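Local structure of hyaluronidase-phage associated (Streptococcus pyogenes, 2WB3) at the interface of chains A and B. The protein cleaves hyaluronan as a lyase and forms part of the tail fibre of a streptococcal phage. Sequence-based numbering; all coordinates share one arbitrary frame. Chains: chain A/B, Hyaluronidase-phage associated.

Three patches of the same A–B interface illustrate how a fibrous trimer can be closed by different means along its length. Contact 1 and contact 3 lie about 16 Å apart between C-alpha centres, both in the triple-stranded beta-helix, where strands of one chain pair in parallel with strands of its neighbour: 32-36 with 20-24, and 64-69 with 45-49. Contact 2 sits about 49 Å from contact 1 and 41 Å from contact 3, where the loop leading to helix 140-152 meets the start of the partner's equivalent helix and loop residues such as B:Asn125. They share no residue; their spacing puts them at separate levels of the fibre.

Contact 1: the interface of chains A and B. Residues chain A 29-33; chain B 16-21.
A:Gln33 and A:Ser30 close from chain A on the hydroxyl of B:Ser18, and this is the tightly knit part of the contact. B:Ser18 OG gives its hydrogen to the carbonyl A:Ser30 O at 2.6 Å, tilted 28° from the carbonyl plane, and receives one from the side-chain amide, A:Gln33 NE2, at 3.0 Å. Two bonds thus fix the rotation of this hydroxyl. CG of A:Gln33 stands beside its own backbone N (chi1 -71°), turning the extended chain toward B:Ser18; the amide of B:Asn21 approaches it obliquely, the two planes 42° apart. Next to this, the strands start a parallel ladder: B:Leu20 N bonds to A:Ala31 O at 3.3 Å, and A:Gln33 N to B:Leu20 O at 2.9 Å. A:Met32 and B:Leu20 lie alongside one another, pointing the same way, and the methionine tip, SD and CE, rests 3.9 Å from B:Leu20 CD2.

Toward A:Gly29 and B:Phe16 the backbones still lie close, A:Gly29 CA 4.0 Å from B:Phe16 CA, but water carries the polar links. Water 1 links A:Gly29 O to B:Ser17 O, and water 2 joins A:Ser30 N, at 2.8 Å, to B:Phe16 O. The patch joins the start of strand 32-36 to that of strand 20-24, and so probably helps to set the register of neighbouring chains in the triple-stranded beta-helix.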
loop_
_atom_site.group_PDB
_atom_site.type_symbol
_atom_site.label_atom_id
_atom_site.label_comp_id
_atom_site.label_asym_id
_atom_site.label_seq_id
_atom_site.Cartn_x
_atom_site.Cartn_y
_atom_site.Cartn_z
ATOM N N GLY A 29 -14.269 -2.902 -14.086
ATOM C CA GLY A 29 -13.741 -1.658 -13.547
ATOM C C GLY A 29 -12.244 -1.564 -13.874
ATOM O O GLY A 29 -11.527 -2.600 -13.974
ATOM N N SER A 30 -11.776 -0.323 -13.942
ATOM C CA SER A 30 -10.361 0.008 -14.160
ATOM C C SER A 30 -9.502 -0.651 -13.123
ATOM O O SER A 30 -9.825 -0.655 -11.939
ATOM C CB SER A 30 -10.212 1.544 -14.109
ATOM O OG SER A 30 -10.799 2.070 -15.311
ATOM N N ALA A 31 -8.395 -1.265 -13.531
ATOM C CA ALA A 31 -7.556 -1.957 -12.538
ATOM C C ALA A 31 -7.038 -0.874 -11.621
ATOM O O ALA A 31 -6.837 -1.103 -10.446
ATOM C CB ALA A 31 -6.353 -2.644 -13.180
ATOM N N MET A 32 -6.766 0.276 -12.178
ATOM C CA MET A 32 -6.324 1.387 -11.303
ATOM C C MET A 32 -6.894 2.729 -11.723
ATOM O O MET A 32 -7.037 3.026 -12.923
ATOM C CB MET A 32 -4.755 1.450 -11.258
ATOM C CG MET A 32 -4.213 2.667 -10.494
ATOM S SD MET A 32 -2.411 2.463 -10.432
ATOM C CE MET A 32 -2.012 4.025 -9.622
ATOM N N GLN A 33 -7.132 3.613 -10.752
ATOM C CA GLN A 33 -7.629 4.913 -11.103
ATOM C C GLN A 33 -6.870 5.935 -10.300
ATOM O O GLN A 33 -6.533 5.673 -9.167
ATOM C CB GLN A 33 -9.076 5.028 -10.667
ATOM C CG GLN A 33 -10.039 4.238 -11.441
ATOM C CD GLN A 33 -11.432 4.568 -10.914
ATOM O OE1 GLN A 33 -11.991 5.601 -11.253
ATOM N NE2 GLN A 33 -11.914 3.764 -9.978
ATOM N N PHE B 16 -17.708 -2.011 -10.749
ATOM C CA PHE B 16 -16.846 -0.884 -11.103
ATOM C C PHE B 16 -15.584 -0.730 -10.238
ATOM O O PHE B 16 -14.798 0.214 -10.421
ATOM C CB PHE B 16 -17.674 0.403 -11.081
ATOM C CG PHE B 16 -18.605 0.498 -12.242
ATOM C CD1 PHE B 16 -18.096 0.557 -13.555
ATOM C CD2 PHE B 16 -19.984 0.483 -12.051
ATOM C CE1 PHE B 16 -18.965 0.619 -14.672
ATOM C CE2 PHE B 16 -20.856 0.559 -13.143
ATOM C CZ PHE B 16 -20.347 0.621 -14.460
ATOM N N SER B 17 -15.340 -1.673 -9.348
ATOM C CA SER B 17 -14.252 -1.514 -8.432
ATOM C C SER B 17 -12.819 -1.781 -9.027
ATOM O O SER B 17 -12.606 -2.572 -9.978
ATOM C CB SER B 17 -14.520 -2.307 -7.167
ATOM O OG SER B 17 -13.986 -3.580 -7.417
ATOM N N SER B 18 -11.861 -1.053 -8.441
ATOM C CA SER B 18 -10.467 -1.039 -8.871
ATOM C C SER B 18 -9.602 -1.777 -7.861
ATOM O O SER B 18 -9.909 -1.829 -6.685
ATOM C CB SER B 18 -10.042 0.439 -9.017
ATOM O OG SER B 18 -10.734 1.019 -10.134
ATOM N N ALA B 19 -8.484 -2.348 -8.306
ATOM C CA ALA B 19 -7.458 -2.855 -7.397
ATOM C C ALA B 19 -6.861 -1.649 -6.558
ATOM O O ALA B 19 -6.656 -1.727 -5.361
ATOM C CB ALA B 19 -6.342 -3.566 -8.268
ATOM N N LEU B 20 -6.605 -0.539 -7.228
ATOM C CA LEU B 20 -5.943 0.610 -6.593
ATOM C C LEU B 20 -6.581 1.911 -7.071
ATOM O O LEU B 20 -6.687 2.160 -8.285
ATOM C CB LEU B 20 -4.438 0.556 -6.902
ATOM C CG LEU B 20 -3.659 1.753 -6.282
ATOM C CD1 LEU B 20 -3.835 1.874 -4.791
ATOM C CD2 LEU B 20 -2.187 1.603 -6.598
ATOM N N ASN B 21 -7.031 2.740 -6.119
ATOM C CA ASN B 21 -7.684 3.976 -6.455
ATOM C C ASN B 21 -6.973 5.092 -5.652
ATOM O O ASN B 21 -6.841 4.993 -4.459
ATOM C CB ASN B 21 -9.173 3.926 -6.058
ATOM C CG ASN B 21 -9.878 5.274 -6.284
ATOM O OD1 ASN B 21 -9.940 5.779 -7.412
ATOM N ND2 ASN B 21 -10.407 5.856 -5.202
HETATM O O HOH W 1 -10.752 -3.737 -11.651
HETATM O O HOH W 2 -13.539 1.555 -12.780
#

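Contact 2: the interface of chains A and B. Residues chain A 131, 133-134, 136, 138, 142; chain B 125, 138-141.
A:His136 and B:Asn125 meet face to face, and theirs is the stacking part of the contact. B:Asn125 CB sits over the centre of the imidazole, 3.6 Å from the ring centroid, as a CH-pi contact. The asparagine CG, beside the backbone N (chi1 -58°), lays the amide over the ND1–CE1 side, its plane 20° from that of the ring. From chain A itself, A:Ser133 CB covers the opposite face, clamping the ring, while A:Pro131 CA touches its edge.

Hydrogen bonds come from the backbones. B:Asp141 N reaches a lone pair of A:Gly134 O in the carbonyl plane, at 2.9 Å; B:Lys140 N meets A:His136 O at 2.8 Å; and A:Ala138 N binds B:Ala138 O at 2.7 Å. The first two employ amides of helix 140-152, whose N-terminal end would be expected to attract such carbonyls.

Close packing completes the patch. A:Pro131 CB lies 3.7 Å from B:Lys140 CB, where the modelled lysine side chain stops, and the carboxylate carbon B:Asp141 CG lies against A:Gly134 CA in van der Waals contact at 3.6 Å. The site ties the pre-helix loop of one chain to the helix start of the next, probably helping to hold the C-terminal helices together.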
loop_
_atom_site.group_PDB
_atom_site.type_symbol
_atom_site.label_atom_id
_atom_site.label_comp_id
_atom_site.label_asym_id
_atom_site.label_seq_id
_atom_site.Cartn_x
_atom_site.Cartn_y
_atom_site.Cartn_z
ATOM N N PRO A 131 -5.550 24.127 -51.222
ATOM C CA PRO A 131 -4.825 25.209 -50.620
ATOM C C PRO A 131 -5.539 26.544 -50.826
ATOM O O PRO A 131 -6.169 26.763 -51.863
ATOM C CB PRO A 131 -3.493 25.193 -51.371
ATOM C CG PRO A 131 -3.803 24.648 -52.642
ATOM C CD PRO A 131 -4.832 23.593 -52.388
ATOM N N SER A 133 -3.751 29.258 -49.499
ATOM C CA SER A 133 -2.648 30.041 -48.980
ATOM C C SER A 133 -1.348 29.510 -49.547
ATOM O O SER A 133 -1.264 28.358 -49.934
ATOM C CB SER A 133 -2.649 29.983 -47.459
ATOM O OG SER A 133 -1.918 31.051 -46.929
ATOM N N GLY A 134 -0.345 30.379 -49.595
ATOM C CA GLY A 134 0.944 30.096 -50.215
ATOM C C GLY A 134 1.571 28.777 -49.832
ATOM O O GLY A 134 1.826 27.924 -50.695
ATOM N N HIS A 136 0.279 26.311 -48.035
ATOM C CA HIS A 136 -0.587 25.144 -47.910
ATOM C C HIS A 136 -0.210 24.134 -48.962
ATOM O O HIS A 136 0.137 24.516 -50.092
ATOM C CB HIS A 136 -2.067 25.495 -48.105
ATOM C CG HIS A 136 -2.685 26.248 -46.968
ATOM N ND1 HIS A 136 -3.991 26.690 -47.001
ATOM C CD2 HIS A 136 -2.175 26.674 -45.789
ATOM C CE1 HIS A 136 -4.273 27.323 -45.876
ATOM N NE2 HIS A 136 -3.179 27.345 -45.132
ATOM N N ALA A 138 -0.638 21.389 -51.885
ATOM C CA ALA A 138 -1.561 21.423 -53.038
ATOM C C ALA A 138 -2.144 20.059 -53.259
ATOM O O ALA A 138 -1.436 19.087 -53.148
ATOM C CB ALA A 138 -0.836 21.918 -54.302
ATOM N N TYR A 142 -6.036 20.810 -57.207
ATOM C CA TYR A 142 -5.526 22.158 -57.476
ATOM C C TYR A 142 -4.513 22.172 -58.613
ATOM O O TYR A 142 -4.533 23.084 -59.442
ATOM C CB TYR A 142 -4.899 22.785 -56.240
ATOM C CG TYR A 142 -4.399 24.219 -56.390
ATOM C CD1 TYR A 142 -5.240 25.307 -56.105
ATOM C CD2 TYR A 142 -3.074 24.487 -56.781
ATOM C CE1 TYR A 142 -4.780 26.620 -56.212
ATOM C CE2 TYR A 142 -2.604 25.800 -56.891
ATOM C CZ TYR A 142 -3.466 26.858 -56.602
ATOM O OH TYR A 142 -3.002 28.147 -56.696
ATOM N N ASN B 125 -6.259 22.193 -44.109
ATOM C CA ASN B 125 -5.024 22.262 -44.862
ATOM C C ASN B 125 -3.877 21.739 -44.046
ATOM O O ASN B 125 -3.974 21.598 -42.824
ATOM C CB ASN B 125 -4.741 23.673 -45.364
ATOM C CG ASN B 125 -5.839 24.188 -46.230
ATOM O OD1 ASN B 125 -6.647 25.008 -45.779
ATOM N ND2 ASN B 125 -5.917 23.682 -47.472
ATOM N N ALA B 138 3.870 19.363 -52.536
ATOM C CA ALA B 138 4.046 20.668 -53.206
ATOM C C ALA B 138 3.155 21.689 -52.565
ATOM O O ALA B 138 2.032 21.381 -52.248
ATOM C CB ALA B 138 3.749 20.552 -54.711
ATOM N N THR B 139 3.674 22.898 -52.348
ATOM C CA THR B 139 2.892 24.005 -51.769
ATOM C C THR B 139 2.089 24.707 -52.864
ATOM O O THR B 139 2.389 24.518 -54.040
ATOM C CB THR B 139 3.817 25.052 -51.134
ATOM O OG1 THR B 139 4.839 25.379 -52.077
ATOM C CG2 THR B 139 4.492 24.501 -49.888
ATOM N N LYS B 140 1.094 25.529 -52.504
ATOM C CA LYS B 140 0.354 26.316 -53.510
ATOM C C LYS B 140 1.405 27.140 -54.267
ATOM O O LYS B 140 1.413 27.160 -55.505
ATOM C CB LYS B 140 -0.716 27.204 -52.877
ATOM N N ASP B 141 2.324 27.746 -53.513
ATOM C CA ASP B 141 3.448 28.492 -54.072
ATOM C C ASP B 141 4.194 27.769 -55.159
ATOM O O ASP B 141 4.362 28.346 -56.227
ATOM C CB ASP B 141 4.408 29.024 -52.992
ATOM C CG ASP B 141 3.878 30.286 -52.334
ATOM O OD1 ASP B 141 2.812 30.761 -52.792
ATOM O OD2 ASP B 141 4.491 30.802 -51.368
#

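Contact 3: the interface of chains A and B. Residues chain A 65-67, 69; chain B 45-48.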
loop_
_atom_site.group_PDB
_atom_site.type_symbol
_atom_site.label_atom_id
_atom_site.label_comp_id
_atom_site.label_asym_id
_atom_site.label_seq_id
_atom_site.Cartn_x
_atom_site.Cartn_y
_atom_site.Cartn_z
ATOM N N SER A 65 5.317 2.166 -21.014
ATOM C CA SER A 65 5.269 1.135 -22.027
ATOM C C SER A 65 3.844 0.510 -21.943
ATOM O O SER A 65 3.385 0.145 -20.871
ATOM C CB SER A 65 6.353 0.047 -21.753
ATOM O OG SER A 65 6.091 -1.028 -22.681
ATOM N N ILE A 66 3.175 0.368 -23.082
ATOM C CA ILE A 66 1.782 -0.171 -23.115
ATOM C C ILE A 66 1.756 -1.400 -24.009
ATOM O O ILE A 66 2.233 -1.350 -25.122
ATOM C CB ILE A 66 0.808 0.864 -23.691
ATOM C CG1 ILE A 66 0.572 1.936 -22.578
ATOM C CG2 ILE A 66 -0.591 0.246 -24.093
ATOM C CD1 ILE A 66 -0.155 3.111 -23.066
ATOM N N ASP A 67 1.177 -2.487 -23.518
ATOM C CA ASP A 67 0.897 -3.615 -24.402
ATOM C C ASP A 67 -0.591 -3.960 -24.397
ATOM O O ASP A 67 -1.237 -3.893 -23.371
ATOM C CB ASP A 67 1.701 -4.827 -23.963
ATOM C CG ASP A 67 1.807 -5.878 -25.059
ATOM O OD1 ASP A 67 1.443 -5.646 -26.203
ATOM O OD2 ASP A 67 2.290 -6.974 -24.776
ATOM N N VAL A 69 -3.075 -6.970 -25.452
ATOM C CA VAL A 69 -2.995 -8.402 -25.812
ATOM C C VAL A 69 -4.371 -9.115 -25.813
ATOM O O VAL A 69 -5.327 -8.668 -25.163
ATOM C CB VAL A 69 -2.010 -9.173 -24.916
ATOM C CG1 VAL A 69 -0.594 -8.596 -25.030
ATOM C CG2 VAL A 69 -2.453 -9.252 -23.418
ATOM N N LYS B 45 4.704 -0.023 -16.841
ATOM C CA LYS B 45 4.220 -0.849 -17.945
ATOM C C LYS B 45 2.748 -1.158 -17.687
ATOM O O LYS B 45 2.402 -1.578 -16.594
ATOM C CB LYS B 45 4.990 -2.175 -17.941
ATOM C CG LYS B 45 4.525 -3.307 -18.872
ATOM C CD LYS B 45 4.642 -2.950 -20.323
ATOM C CE LYS B 45 4.170 -4.125 -21.259
ATOM N NZ LYS B 45 4.934 -5.427 -21.115
ATOM N N ILE B 46 1.913 -0.906 -18.677
ATOM C CA ILE B 46 0.484 -1.171 -18.519
ATOM C C ILE B 46 0.162 -2.229 -19.574
ATOM O O ILE B 46 0.415 -2.032 -20.753
ATOM C CB ILE B 46 -0.390 0.079 -18.787
ATOM C CG1 ILE B 46 -0.001 1.298 -17.914
ATOM C CG2 ILE B 46 -1.875 -0.277 -18.507
ATOM C CD1 ILE B 46 -0.781 2.625 -18.315
ATOM N N THR B 47 -0.428 -3.340 -19.135
ATOM C CA THR B 47 -0.975 -4.326 -20.058
ATOM C C THR B 47 -2.483 -4.444 -19.977
ATOM O O THR B 47 -3.036 -4.656 -18.938
ATOM C CB THR B 47 -0.399 -5.694 -19.815
ATOM O OG1 THR B 47 0.996 -5.587 -20.020
ATOM C CG2 THR B 47 -0.912 -6.741 -20.866
ATOM N N HIS B 48 -3.147 -4.320 -21.118
ATOM C CA HIS B 48 -4.574 -4.625 -21.119
ATOM C C HIS B 48 -4.715 -5.969 -21.829
ATOM O O HIS B 48 -4.218 -6.105 -22.922
ATOM C CB HIS B 48 -5.344 -3.592 -21.911
ATOM C CG HIS B 48 -6.786 -3.959 -22.057
ATOM N ND1 HIS B 48 -7.221 -4.778 -23.066
ATOM C CD2 HIS B 48 -7.860 -3.751 -21.255
ATOM C CE1 HIS B 48 -8.512 -5.034 -22.914
ATOM N NE2 HIS B 48 -8.927 -4.423 -21.825
HETATM O O HOH W 3 -6.206 -6.091 -25.263
HETATM O O HOH W 4 4.938 -6.595 -23.999
#
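Strand 64-69 of chain A runs parallel to strand 45-49 of chain B, an intermolecular pairing typical of the triple-stranded beta-helix of phage tail-fibre hyaluronate lyases. The hydrogen bonds alternate in origin: B:Ile46 N gives to A:Ser65 O at 2.8 Å, A:Asp67 N to B:Ile46 O, B:His48 N to A:Asp67 O, and A:Val69 N to B:His48 O. The last is almost straight, 177° at the hydrogen, and the amides approach nearly end-on to their carbonyls.

Over one side of this ladder lies the long chain of B:Lys45. Its CG is anti to the backbone N (chi1 171°); a bend at chi2 swings the methylenes across to chain A, and a second at chi4 turns NZ. There CD lies 3.4 Å from the hydroxyl A:Ser65 OG, while CE rests 3.7 Å from A:Asp67 CB. The side-chain amine nitrogen B:Lys45 NZ and the carboxylate oxygen A:Asp67 OD2 remain 4.8 Å apart; water 4 joins them, and the opposite charges, if both are present, would attract without direct contact. Further along, the methyls A:Val69 CG2 and B:Thr47 CG2 meet at 3.9 Å, from side chains set at a slant to each other.

At the far end, water 3 lies at the edge of the B:His48 imidazole, in its plane, 2.8 Å from ND1. The same water contacts the carbonyls A:Val69 O and B:His48 O, so it connects the ring to both strands and would be expected to limit its rotation.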